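Local coordinates for protein polyprenyl synthetase (PDB 6KD7) that probably makes geranylgeranyl pyrophosphate by magnesium-dependent transfer of prenyl units, at residues D213-P218 with F277-G282; G222-G227 with E269-V274; E52-T57 with E188-L193; K123-Q128 with G180-G185; D29-I34 with D108-M113. All coordinates share one frame; numbering follows the deposited sequence.

Contact 1 of 5, residues D213-P218 with F277-G282; sequences DAFGDP and FFEQSG
Phe215 and Phe278 show how two helix ends can be joined through the rim of an aromatic ring. The backbones stay well apart, with Ala214 and Phe278 9.0 Å from CA to CA, so the gap is bridged by side chains alone. Phe215 contributes the largest buried area. Its CG lies opposite the carbonyl carbon (chi1 -69°), which sends the ring outward, and the far corner CZ stops 3.9 Å from CB of Phe278, with that carbon near the plane of the ring and at its edge. The same corner meets Glu279, whose CG lies 4.1 Å from CZ of Phe215; the carboxylate carbon CD is beside the ring too, 4.2 Å from CE1 of Phe215, with the carboxylate plane turned 49° from that of the ring. Phe278 in turn offers its own rim to Ala214, CD2 to CB 4.3 Å. Leu237 of helix 236-241 also touches Ala214, Phe215 and Phe278. No hydrogen bond crosses the interface. Just before Ala214, Asp213 closes the sequence DDYLD, which matches the second aspartate-rich motif of the all-helical trans-prenyltransferase fold, so the contact begins immediately after that motif in the chain.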
# COMPACT_ATOMS: atom_id res chain seq x y z
N ASP A 213 -4.23 17.14 29.23
CA ASP A 213 -3.64 16.50 28.02
C ASP A 213 -2.19 17.00 27.88
O ASP A 213 -1.35 16.18 27.63
CB ASP A 213 -4.47 16.79 26.77
CG ASP A 213 -4.00 16.00 25.56
OD1 ASP A 213 -3.07 16.46 24.87
OD2 ASP A 213 -4.48 14.90 25.40
N ALA A 214 -1.93 18.28 28.07
CA ALA A 214 -0.59 18.90 28.02
C ALA A 214 0.17 18.68 29.34
O ALA A 214 1.34 18.29 29.27
CB ALA A 214 -0.72 20.36 27.73
N PHE A 215 -0.47 18.93 30.48
CA PHE A 215 0.24 19.13 31.77
C PHE A 215 -0.02 18.00 32.75
O PHE A 215 0.45 18.12 33.85
CB PHE A 215 -0.18 20.43 32.42
CG PHE A 215 0.32 21.60 31.64
CD1 PHE A 215 1.69 21.81 31.52
CD2 PHE A 215 -0.55 22.42 30.96
CE1 PHE A 215 2.16 22.86 30.75
CE2 PHE A 215 -0.08 23.49 30.21
CZ PHE A 215 1.28 23.70 30.11
N GLY A 216 -0.77 16.99 32.34
CA GLY A 216 -1.16 15.86 33.20
C GLY A 216 -0.02 14.91 33.49
O GLY A 216 0.99 14.97 32.80
N ASP A 217 -0.16 14.10 34.54
CA ASP A 217 0.89 13.11 34.90
C ASP A 217 0.84 11.95 33.91
O ASP A 217 -0.25 11.39 33.68
CB ASP A 217 0.76 12.65 36.35
CG ASP A 217 1.09 13.73 37.36
OD1 ASP A 217 1.83 14.67 37.00
OD2 ASP A 217 0.59 13.63 38.50
N PRO A 218 2.00 11.52 33.37
CA PRO A 218 2.03 10.43 32.41
C PRO A 218 1.57 9.09 33.00
O PRO A 218 1.88 8.80 34.13
CB PRO A 218 3.53 10.28 32.09
CG PRO A 218 4.13 11.59 32.49
CD PRO A 218 3.32 12.06 33.67
N PHE A 277 5.57 27.41 25.92
CA PHE A 277 4.82 28.56 25.34
C PHE A 277 3.45 28.70 26.01
O PHE A 277 2.96 29.81 26.22
CB PHE A 277 4.64 28.44 23.83
CG PHE A 277 5.87 28.84 23.04
CD1 PHE A 277 6.43 30.09 23.21
CD2 PHE A 277 6.47 27.95 22.17
CE1 PHE A 277 7.57 30.45 22.50
CE2 PHE A 277 7.61 28.31 21.46
CZ PHE A 277 8.14 29.56 21.62
N PHE A 278 2.81 27.58 26.31
CA PHE A 278 1.48 27.58 26.97
C PHE A 278 1.61 28.33 28.31
O PHE A 278 0.79 29.23 28.50
CB PHE A 278 0.93 26.16 27.11
CG PHE A 278 0.39 25.53 25.85
CD1 PHE A 278 0.08 26.29 24.73
CD2 PHE A 278 0.10 24.18 25.82
CE1 PHE A 278 -0.45 25.69 23.60
CE2 PHE A 278 -0.45 23.58 24.70
CZ PHE A 278 -0.72 24.35 23.59
N GLU A 279 2.61 28.00 29.15
CA GLU A 279 2.87 28.68 30.46
C GLU A 279 3.18 30.15 30.17
O GLU A 279 2.33 31.02 30.51
CB GLU A 279 3.99 28.03 31.28
CG GLU A 279 4.12 26.56 31.00
CD GLU A 279 4.95 25.72 31.96
OE1 GLU A 279 4.55 25.61 33.12
OE2 GLU A 279 5.96 25.12 31.50
N GLN A 280 4.28 30.41 29.46
CA GLN A 280 4.80 31.79 29.32
C GLN A 280 3.75 32.68 28.65
O GLN A 280 3.71 33.83 28.99
CB GLN A 280 6.13 31.82 28.56
CG GLN A 280 7.27 31.14 29.31
CD GLN A 280 8.56 31.19 28.52
OE1 GLN A 280 8.57 31.54 27.34
NE2 GLN A 280 9.65 30.84 29.17
N SER A 281 2.90 32.19 27.76
CA SER A 281 1.94 33.06 27.05
C SER A 281 0.83 33.54 27.99
O SER A 281 0.15 34.50 27.62
CB SER A 281 1.32 32.35 25.88
OG SER A 281 0.62 31.19 26.31
N GLY A 282 0.55 32.83 29.09
CA GLY A 282 -0.67 33.07 29.89
C GLY A 282 -1.81 32.12 29.56
O GLY A 282 -2.83 32.17 30.25

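Contact 2 of 5, residues G222-G227 with E269-V274; sequences GKEVGG and EKKETV
Lys271 reaches out of helix 264-281 as an almost straight rod and sets its ammonium between two oxygens of the loop, one from the carboxylate of Glu224 and one from the main chain of Val225. Every torsion beyond CB is close to 180°, and chi1 of -65° directs this extended chain at the loop. Glu224 is also stretched out beyond CG, and the two side chains meet at about a right angle, joined at their charged ends. NZ of Lys271 lies 2.8 Å from OE2 of Glu224, on the lone pair directed away from the other carboxylate oxygen, and forms a salt bridge. The second bond, from the same NZ to the carbonyl O of Val225 at 3.0 Å, lies in the carbonyl plane with a C=O...N angle of 156°. Nearer the helix, the methylenes run beside a type II turn from Glu224 to Gly227: CD of Lys271 is 4.0 Å from CA of Gly226, and CE is 3.4 Å from the carbonyl O of Gly226. OE2 of Glu224 has a second cationic partner in Arg230 of helix 227-230. Two bonds in different directions restrict rotation of the lysine ammonium, and the paired cations would probably keep Glu224 ionised, so the turn is tied electrostatically to a helix distant in sequence.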
# COMPACT_ATOMS: atom_id res chain seq x y z
N GLY A 222 -2.42 4.97 29.94
CA GLY A 222 -3.34 6.12 30.07
C GLY A 222 -3.23 7.06 28.90
O GLY A 222 -2.53 6.74 27.94
N LYS A 223 -3.88 8.22 28.99
CA LYS A 223 -3.85 9.20 27.88
C LYS A 223 -2.43 9.72 27.66
O LYS A 223 -1.80 10.17 28.62
CB LYS A 223 -4.83 10.34 28.12
CG LYS A 223 -5.97 10.41 27.12
CD LYS A 223 -6.80 11.66 27.25
CE LYS A 223 -5.97 12.87 27.59
NZ LYS A 223 -6.70 14.12 27.28
N GLU A 224 -1.99 9.74 26.40
CA GLU A 224 -0.64 10.21 26.05
C GLU A 224 -0.50 11.65 26.52
O GLU A 224 -1.42 12.41 26.32
CB GLU A 224 -0.51 10.11 24.53
CG GLU A 224 0.37 11.17 23.89
CD GLU A 224 0.35 11.19 22.38
OE1 GLU A 224 -0.59 10.67 21.79
OE2 GLU A 224 1.28 11.75 21.81
N VAL A 225 0.61 12.01 27.13
CA VAL A 225 0.77 13.44 27.48
C VAL A 225 1.18 14.15 26.19
O VAL A 225 2.05 13.65 25.50
CB VAL A 225 1.80 13.64 28.60
CG1 VAL A 225 2.00 15.10 28.92
CG2 VAL A 225 1.40 12.88 29.84
N GLY A 226 0.55 15.27 25.88
CA GLY A 226 0.84 16.05 24.66
C GLY A 226 0.23 15.50 23.37
O GLY A 226 0.68 15.94 22.32
N GLY A 227 -0.79 14.64 23.43
CA GLY A 227 -1.50 14.14 22.23
C GLY A 227 -2.15 15.28 21.45
O GLY A 227 -2.06 15.33 20.20
N GLU A 269 10.42 17.17 21.60
CA GLU A 269 10.88 18.58 21.72
C GLU A 269 9.71 19.53 21.45
O GLU A 269 9.67 20.59 22.07
CB GLU A 269 12.09 18.92 20.86
CG GLU A 269 12.51 20.37 21.06
CD GLU A 269 13.69 20.87 20.25
OE1 GLU A 269 13.85 22.09 20.14
OE2 GLU A 269 14.43 20.04 19.74
N LYS A 270 8.86 19.19 20.49
CA LYS A 270 7.68 20.03 20.18
C LYS A 270 6.79 20.10 21.42
O LYS A 270 6.38 21.20 21.78
CB LYS A 270 6.90 19.42 19.02
CG LYS A 270 5.64 20.18 18.63
CD LYS A 270 4.86 19.55 17.52
CE LYS A 270 3.66 20.38 17.12
NZ LYS A 270 2.94 19.79 15.98
N LYS A 271 6.56 18.97 22.08
CA LYS A 271 5.69 18.95 23.28
C LYS A 271 6.30 19.80 24.40
O LYS A 271 5.58 20.64 24.93
CB LYS A 271 5.49 17.51 23.75
CG LYS A 271 4.74 16.61 22.78
CD LYS A 271 4.53 15.22 23.30
CE LYS A 271 3.72 14.36 22.36
NZ LYS A 271 3.49 13.02 22.92
N GLU A 272 7.59 19.65 24.66
CA GLU A 272 8.25 20.44 25.74
C GLU A 272 8.21 21.91 25.38
O GLU A 272 7.81 22.73 26.22
CB GLU A 272 9.66 19.92 26.08
CG GLU A 272 9.63 18.56 26.79
CD GLU A 272 8.51 18.36 27.84
OE1 GLU A 272 8.23 19.31 28.65
OE2 GLU A 272 7.87 17.27 27.81
N THR A 273 8.48 22.25 24.12
CA THR A 273 8.57 23.67 23.72
C THR A 273 7.18 24.30 23.74
O THR A 273 7.04 25.46 24.25
CB THR A 273 9.19 23.83 22.33
OG1 THR A 273 10.38 23.04 22.29
CG2 THR A 273 9.46 25.27 22.02
N VAL A 274 6.18 23.60 23.18
CA VAL A 274 4.80 24.15 23.16
C VAL A 274 4.29 24.27 24.61
O VAL A 274 3.72 25.31 24.95
CB VAL A 274 3.87 23.32 22.28
CG1 VAL A 274 2.42 23.75 22.45
CG2 VAL A 274 4.30 23.42 20.83

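Contact 3 of 5, residues E52-T57 with E188-L193; sequences EMYGAT and EKEQEL
Tyr54 and Glu190 carry this contact by themselves, a compact polar meeting of two helices whose nearest CA atoms, those of these two residues, are 10.0 Å apart. The tight part is the hydroxyl end of the ring. OH of Tyr54 donates to OE2 of Glu190 at 2.7 Å, meeting that oxygen on its anti side and 24° out of the carboxylate plane. OE2 also sits at the ring edge, in its plane, 3.3 Å from CE1 of Tyr54, while the carboxylate is turned 79° against the ring. Glu190 holds CG anti to its own backbone N, which brings that carbon to 3.6 Å from CE1 of Tyr54, and a bend at chi2 (58°) then turns the carboxylate to the hydroxyl. The tyrosine side chain also touches Ala181, Ala184, Ile194 and Leu305. Beyond this tight end the contact is slight: 102 Å² is buried in all, both residues stay partly exposed, and the backbone turns off at Gly55, with positive phi, in a Schellman motif. OE2 of Glu190 accepts from the backbone N of Ser306 too. With two donors on one carboxylate oxygen, the negative charge is probably stabilised, and one glutamate links helices 42-54 and 188-215 to the loop after helix 283-303.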
# COMPACT_ATOMS: atom_id res chain seq x y z
N GLU A 52 -32.37 10.13 42.87
CA GLU A 52 -32.43 10.08 44.36
C GLU A 52 -32.69 11.47 44.95
O GLU A 52 -33.68 11.62 45.67
CB GLU A 52 -31.15 9.49 44.91
CG GLU A 52 -31.09 8.00 44.71
CD GLU A 52 -29.87 7.37 45.36
OE1 GLU A 52 -28.89 8.12 45.64
OE2 GLU A 52 -29.90 6.13 45.55
N MET A 53 -31.88 12.45 44.60
CA MET A 53 -32.02 13.84 45.06
C MET A 53 -33.45 14.35 44.88
O MET A 53 -33.77 15.32 45.56
CB MET A 53 -31.16 14.79 44.23
CG MET A 53 -29.70 14.70 44.56
SD MET A 53 -28.61 15.61 43.37
CE MET A 53 -29.80 16.49 42.35
N TYR A 54 -34.19 13.91 43.88
CA TYR A 54 -35.51 14.50 43.59
C TYR A 54 -36.62 13.55 44.08
O TYR A 54 -37.81 13.83 43.90
CB TYR A 54 -35.66 14.80 42.10
CG TYR A 54 -35.00 16.07 41.62
CD1 TYR A 54 -35.38 17.31 42.06
CD2 TYR A 54 -34.02 16.01 40.64
CE1 TYR A 54 -34.76 18.47 41.61
CE2 TYR A 54 -33.42 17.16 40.14
CZ TYR A 54 -33.78 18.40 40.62
OH TYR A 54 -33.17 19.49 40.10
N GLY A 55 -36.25 12.43 44.67
CA GLY A 55 -37.21 11.63 45.43
C GLY A 55 -37.37 10.25 44.89
O GLY A 55 -38.02 9.47 45.58
N ALA A 56 -36.84 9.90 43.71
CA ALA A 56 -37.08 8.55 43.17
C ALA A 56 -36.01 7.63 43.71
O ALA A 56 -35.12 8.13 44.38
CB ALA A 56 -37.11 8.59 41.66
N THR A 57 -36.07 6.35 43.39
CA THR A 57 -34.96 5.41 43.66
C THR A 57 -33.99 5.30 42.47
O THR A 57 -34.39 5.50 41.30
CB THR A 57 -35.51 4.03 44.01
OG1 THR A 57 -36.34 3.55 42.95
CG2 THR A 57 -36.35 4.10 45.27
N GLU A 188 -40.63 20.78 33.88
CA GLU A 188 -39.65 21.21 32.86
C GLU A 188 -38.71 22.28 33.40
O GLU A 188 -37.54 22.18 33.11
CB GLU A 188 -40.34 21.86 31.67
CG GLU A 188 -41.20 20.90 30.90
CD GLU A 188 -41.21 21.12 29.40
OE1 GLU A 188 -41.62 20.20 28.70
OE2 GLU A 188 -40.79 22.20 28.96
N LYS A 189 -39.22 23.24 34.16
CA LYS A 189 -38.37 24.35 34.66
C LYS A 189 -37.26 23.77 35.54
O LYS A 189 -36.12 24.18 35.38
CB LYS A 189 -39.25 25.30 35.48
CG LYS A 189 -38.68 26.70 35.70
CD LYS A 189 -39.59 27.54 36.57
CE LYS A 189 -39.22 29.01 36.59
NZ LYS A 189 -39.83 29.72 37.74
N GLU A 190 -37.60 22.82 36.41
CA GLU A 190 -36.60 22.18 37.30
C GLU A 190 -35.65 21.32 36.46
O GLU A 190 -34.46 21.41 36.65
CB GLU A 190 -37.28 21.38 38.40
CG GLU A 190 -36.35 20.91 39.49
CD GLU A 190 -35.56 21.98 40.24
OE1 GLU A 190 -35.94 23.14 40.18
OE2 GLU A 190 -34.58 21.63 40.85
N GLN A 191 -36.20 20.59 35.50
CA GLN A 191 -35.38 19.71 34.64
C GLN A 191 -34.31 20.55 33.95
O GLN A 191 -33.18 20.16 33.97
CB GLN A 191 -36.27 19.13 33.55
CG GLN A 191 -37.10 17.95 33.99
CD GLN A 191 -37.93 17.44 32.84
OE1 GLN A 191 -37.52 17.49 31.70
NE2 GLN A 191 -39.11 16.97 33.15
N GLU A 192 -34.70 21.69 33.43
CA GLU A 192 -33.73 22.58 32.75
C GLU A 192 -32.70 23.10 33.75
O GLU A 192 -31.59 23.39 33.32
CB GLU A 192 -34.46 23.61 31.89
CG GLU A 192 -35.41 22.95 30.91
CD GLU A 192 -35.94 23.82 29.79
OE1 GLU A 192 -36.32 23.26 28.76
OE2 GLU A 192 -35.97 25.04 29.96
N LEU A 193 -33.05 23.26 35.03
CA LEU A 193 -32.07 23.84 35.97
C LEU A 193 -30.99 22.76 36.17
O LEU A 193 -29.80 23.10 36.20
CB LEU A 193 -32.73 24.28 37.28
CG LEU A 193 -33.52 25.60 37.22
CD1 LEU A 193 -34.10 25.92 38.60
CD2 LEU A 193 -32.68 26.77 36.78

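Contact 4 of 5, residues K123-Q128 with G180-G185; sequences KDKFYQ and GAIIAG
The start of helix 123-150 approaches the C-terminal part of helix 158-183 closely, with Lys125 and Ile182 6.4 Å apart from CA to CA. Ile182 has more surface buried by the contact than any other residue here. Its CG2 branch, anti to the backbone N, lies 3.9 Å from CB of Gln128, while the longer branch reaches the main chain of Gln128, with CD1 of Ile182 3.8 Å from the carbonyl O of Gln128. Lys125 slides past the isoleucine in the opposite direction: its CG is 4.1 Å from CG2 of Ile182, and the methylenes continue beside the carbonyls of Ile182 and Ile183. Because the chain is extended beyond CG, the ammonium is carried to Ile183, and NZ of Lys125 bonds the carbonyl O of Ile183 at 3.0 Å. The approach is from above, 38° out of the carbonyl plane, with a C=O...N angle of 133°. Gly185 follows with positive phi in a Schellman motif. On another flank of helix 123-150, Phe126 meets Tyr127 of a neighbouring subunit edge to face. The lysine ammonium lies near the C-terminal end of helix 158-183, where its charge would probably be favourable toward the helix dipole; Lys125 thus combines a bond to one carbonyl with an apolar stem that packs on Ile182.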
# COMPACT_ATOMS: atom_id res chain seq x y z
N LYS A 123 -45.78 6.07 29.73
CA LYS A 123 -45.87 6.70 28.39
C LYS A 123 -45.43 8.14 28.52
O LYS A 123 -44.88 8.71 27.57
CB LYS A 123 -47.28 6.54 27.83
CG LYS A 123 -47.54 5.16 27.23
CD LYS A 123 -49.01 4.77 27.00
CE LYS A 123 -49.19 3.33 26.54
NZ LYS A 123 -48.17 2.39 27.08
N ASP A 124 -45.69 8.76 29.65
CA ASP A 124 -45.35 10.19 29.81
C ASP A 124 -43.81 10.33 29.95
O ASP A 124 -43.20 11.25 29.39
CB ASP A 124 -46.13 10.80 30.97
CG ASP A 124 -46.09 12.31 30.82
OD1 ASP A 124 -46.84 12.85 29.94
OD2 ASP A 124 -45.27 12.93 31.52
N LYS A 125 -43.18 9.49 30.75
CA LYS A 125 -41.73 9.62 30.99
C LYS A 125 -40.98 9.11 29.74
O LYS A 125 -40.02 9.75 29.32
CB LYS A 125 -41.42 8.84 32.25
CG LYS A 125 -41.81 9.58 33.52
CD LYS A 125 -41.74 8.66 34.68
CE LYS A 125 -42.28 9.35 35.92
NZ LYS A 125 -42.07 8.43 37.04
N PHE A 126 -41.43 7.99 29.20
CA PHE A 126 -40.97 7.44 27.91
C PHE A 126 -40.86 8.55 26.88
O PHE A 126 -39.77 8.74 26.33
CB PHE A 126 -41.90 6.37 27.37
CG PHE A 126 -41.37 5.74 26.12
CD1 PHE A 126 -40.50 4.65 26.19
CD2 PHE A 126 -41.73 6.26 24.88
CE1 PHE A 126 -40.05 4.05 25.02
CE2 PHE A 126 -41.28 5.64 23.72
CZ PHE A 126 -40.44 4.55 23.79
N TYR A 127 -41.90 9.34 26.72
CA TYR A 127 -41.91 10.45 25.75
C TYR A 127 -40.82 11.45 26.13
O TYR A 127 -40.14 12.03 25.26
CB TYR A 127 -43.30 11.09 25.59
CG TYR A 127 -43.33 12.18 24.56
CD1 TYR A 127 -43.58 11.89 23.23
CD2 TYR A 127 -43.03 13.48 24.89
CE1 TYR A 127 -43.59 12.87 22.26
CE2 TYR A 127 -43.02 14.48 23.93
CZ TYR A 127 -43.31 14.16 22.62
OH TYR A 127 -43.26 15.13 21.68
N GLN A 128 -40.71 11.79 27.38
CA GLN A 128 -39.84 12.92 27.77
C GLN A 128 -38.36 12.47 27.63
O GLN A 128 -37.51 13.30 27.27
CB GLN A 128 -40.20 13.34 29.20
CG GLN A 128 -41.42 14.25 29.31
CD GLN A 128 -41.57 14.66 30.76
OE1 GLN A 128 -42.04 13.89 31.59
NE2 GLN A 128 -41.00 15.79 31.10
N GLY A 180 -32.80 11.80 35.12
CA GLY A 180 -33.11 11.34 36.50
C GLY A 180 -34.24 12.16 37.06
O GLY A 180 -35.16 11.59 37.62
N ALA A 181 -34.20 13.46 36.79
CA ALA A 181 -35.23 14.44 37.15
C ALA A 181 -36.57 14.04 36.49
O ALA A 181 -37.61 14.03 37.17
CB ALA A 181 -34.75 15.82 36.78
N ILE A 182 -36.55 13.62 35.22
CA ILE A 182 -37.78 13.19 34.52
C ILE A 182 -38.33 11.98 35.24
O ILE A 182 -39.53 11.87 35.40
CB ILE A 182 -37.50 12.85 33.04
CG1 ILE A 182 -37.25 14.11 32.22
CG2 ILE A 182 -38.61 11.99 32.45
CD1 ILE A 182 -36.61 13.79 30.88
N ILE A 183 -37.47 11.05 35.62
CA ILE A 183 -37.97 9.82 36.29
C ILE A 183 -38.59 10.15 37.66
O ILE A 183 -39.44 9.39 38.10
CB ILE A 183 -36.87 8.75 36.31
CG1 ILE A 183 -36.63 8.27 34.87
CG2 ILE A 183 -37.24 7.61 37.23
CD1 ILE A 183 -35.32 7.60 34.65
N ALA A 184 -38.15 11.22 38.31
CA ALA A 184 -38.64 11.63 39.64
C ALA A 184 -39.93 12.45 39.48
O ALA A 184 -40.45 12.90 40.50
CB ALA A 184 -37.59 12.46 40.36
N GLY A 185 -40.32 12.79 38.26
CA GLY A 185 -41.58 13.47 37.95
C GLY A 185 -41.42 14.97 38.06
O GLY A 185 -42.40 15.71 38.08

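Contact 5 of 5, residues D29-I34 with D108-M113; sequences DPVHYI and DAMLIM
Val31 and Met110 lead the crossing of two helices in the all-alpha prenyltransferase fold, the short segments of helix 25-35 and helix 100-116 meeting at -73° with their axes 10.7 Å apart. Along the second segment, Asp108 and Ala109 come first and, like Leu111 and Ile112 farther on, they meet a neighbouring subunit. Met110 then turns to helix 25-35 and, with Val31, carries most of the contact. Its CG lies 3.6 Å from CG2 of Val31, the two side chains sliding past each other in opposite directions. SD of Met110 stands 3.9 Å from CG2 of Ile34, and a bend at the thioether (chi3 69°) then brings the methyl CE of Met110 to the same distance from that carbon. Leu77 of helix 58-82 touches both Met110 and Ile34. The packing sits not far from the ligand: the Ile34 side chain is about 8 Å from bound pyrophosphate. One turn beyond Met110, Met113 returns to the helix crossing, and its terminal methyl CE stands 4.4 Å from CG1 of Val31.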
# COMPACT_ATOMS: atom_id res chain seq x y z
N ASP A 29 -20.87 -9.72 20.99
CA ASP A 29 -19.61 -9.91 21.77
C ASP A 29 -18.91 -8.57 22.00
O ASP A 29 -18.55 -8.25 23.12
CB ASP A 29 -18.59 -10.81 21.08
CG ASP A 29 -18.88 -12.29 21.16
OD1 ASP A 29 -19.83 -12.67 21.90
OD2 ASP A 29 -18.14 -13.04 20.47
N PRO A 30 -18.78 -7.69 20.97
CA PRO A 30 -18.17 -6.40 21.18
C PRO A 30 -18.96 -5.48 22.11
O PRO A 30 -18.36 -4.57 22.67
CB PRO A 30 -18.03 -5.80 19.77
CG PRO A 30 -18.26 -6.93 18.83
CD PRO A 30 -19.21 -7.86 19.58
N VAL A 31 -20.26 -5.70 22.29
CA VAL A 31 -21.01 -4.83 23.23
C VAL A 31 -20.54 -5.18 24.65
O VAL A 31 -20.24 -4.26 25.43
CB VAL A 31 -22.52 -5.04 23.11
CG1 VAL A 31 -23.26 -4.21 24.17
CG2 VAL A 31 -23.02 -4.73 21.70
N HIS A 32 -20.50 -6.45 25.00
CA HIS A 32 -20.03 -6.90 26.34
C HIS A 32 -18.57 -6.45 26.58
O HIS A 32 -18.24 -5.94 27.67
CB HIS A 32 -20.23 -8.40 26.49
CG HIS A 32 -21.68 -8.77 26.40
ND1 HIS A 32 -22.20 -9.54 25.36
CD2 HIS A 32 -22.73 -8.39 27.14
CE1 HIS A 32 -23.49 -9.65 25.51
NE2 HIS A 32 -23.84 -8.95 26.58
N TYR A 33 -17.74 -6.55 25.54
CA TYR A 33 -16.33 -6.15 25.59
C TYR A 33 -16.24 -4.67 25.94
O TYR A 33 -15.54 -4.31 26.88
CB TYR A 33 -15.63 -6.48 24.28
CG TYR A 33 -14.18 -6.06 24.21
CD1 TYR A 33 -13.18 -6.89 24.68
CD2 TYR A 33 -13.82 -4.87 23.62
CE1 TYR A 33 -11.84 -6.54 24.58
CE2 TYR A 33 -12.49 -4.51 23.49
CZ TYR A 33 -11.48 -5.35 23.96
OH TYR A 33 -10.18 -4.97 23.83
N ILE A 34 -16.90 -3.79 25.19
CA ILE A 34 -16.67 -2.34 25.43
C ILE A 34 -17.27 -1.94 26.78
O ILE A 34 -16.72 -1.01 27.42
CB ILE A 34 -17.15 -1.45 24.27
CG1 ILE A 34 -16.57 -0.05 24.44
CG2 ILE A 34 -18.67 -1.47 24.14
CD1 ILE A 34 -16.44 0.68 23.17
N ASP A 108 -24.05 0.73 15.85
CA ASP A 108 -25.45 0.97 15.41
C ASP A 108 -26.38 0.18 16.35
O ASP A 108 -27.33 0.78 16.84
CB ASP A 108 -25.65 0.57 13.96
CG ASP A 108 -24.93 1.43 12.93
OD1 ASP A 108 -24.41 2.54 13.30
OD2 ASP A 108 -24.91 0.97 11.71
N ALA A 109 -26.10 -1.09 16.62
CA ALA A 109 -26.93 -1.98 17.46
C ALA A 109 -26.97 -1.38 18.88
O ALA A 109 -28.07 -1.35 19.47
CB ALA A 109 -26.47 -3.39 17.45
N MET A 110 -25.89 -0.78 19.36
CA MET A 110 -25.84 -0.25 20.74
C MET A 110 -26.73 0.99 20.80
O MET A 110 -27.42 1.15 21.84
CB MET A 110 -24.41 0.07 21.20
CG MET A 110 -23.61 -1.21 21.45
SD MET A 110 -21.92 -0.84 21.99
CE MET A 110 -22.33 -0.17 23.59
N LEU A 111 -26.70 1.89 19.81
CA LEU A 111 -27.62 3.06 19.84
C LEU A 111 -29.09 2.59 19.98
O LEU A 111 -29.85 3.15 20.81
CB LEU A 111 -27.43 3.94 18.63
CG LEU A 111 -28.35 5.16 18.54
CD1 LEU A 111 -28.28 6.00 19.82
CD2 LEU A 111 -27.94 6.02 17.34
N ILE A 112 -29.45 1.55 19.27
CA ILE A 112 -30.84 1.05 19.23
C ILE A 112 -31.15 0.40 20.60
O ILE A 112 -32.24 0.62 21.12
CB ILE A 112 -31.03 0.08 18.05
CG1 ILE A 112 -30.82 0.76 16.69
CG2 ILE A 112 -32.40 -0.55 18.10
CD1 ILE A 112 -30.51 -0.27 15.56
N MET A 113 -30.21 -0.36 21.15
CA MET A 113 -30.38 -1.01 22.48
C MET A 113 -30.59 0.07 23.55
O MET A 113 -31.40 -0.15 24.49
CB MET A 113 -29.15 -1.86 22.80
CG MET A 113 -29.02 -3.06 21.90
SD MET A 113 -27.37 -3.81 22.05
CE MET A 113 -27.55 -4.67 23.61

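Overall arrangement
The five contacts illustrate how a helical bundle is closed at two touching pairs of contacts and one separate one. Contacts 1 and 2 share helix 264-281 and touch, with centres 9 Å apart; contacts 3 and 4, also touching and 10 Å apart, lie on the opposite side of the chain's centre, and helix 188-215 spans from contact 3 to contact 1. Along the chain contact 5 opens first and crosses contact 3; contact 4 is nested within contact 3, and contact 2 within contact 1. Contact 5 lies 24 Å from contact 4 between centres, and both border one neighbouring subunit. Contact 5 comes near the bound pyrophosphate, while contacts 1 and 2 have side chains about 13 and 12 Å from a magnesium ion.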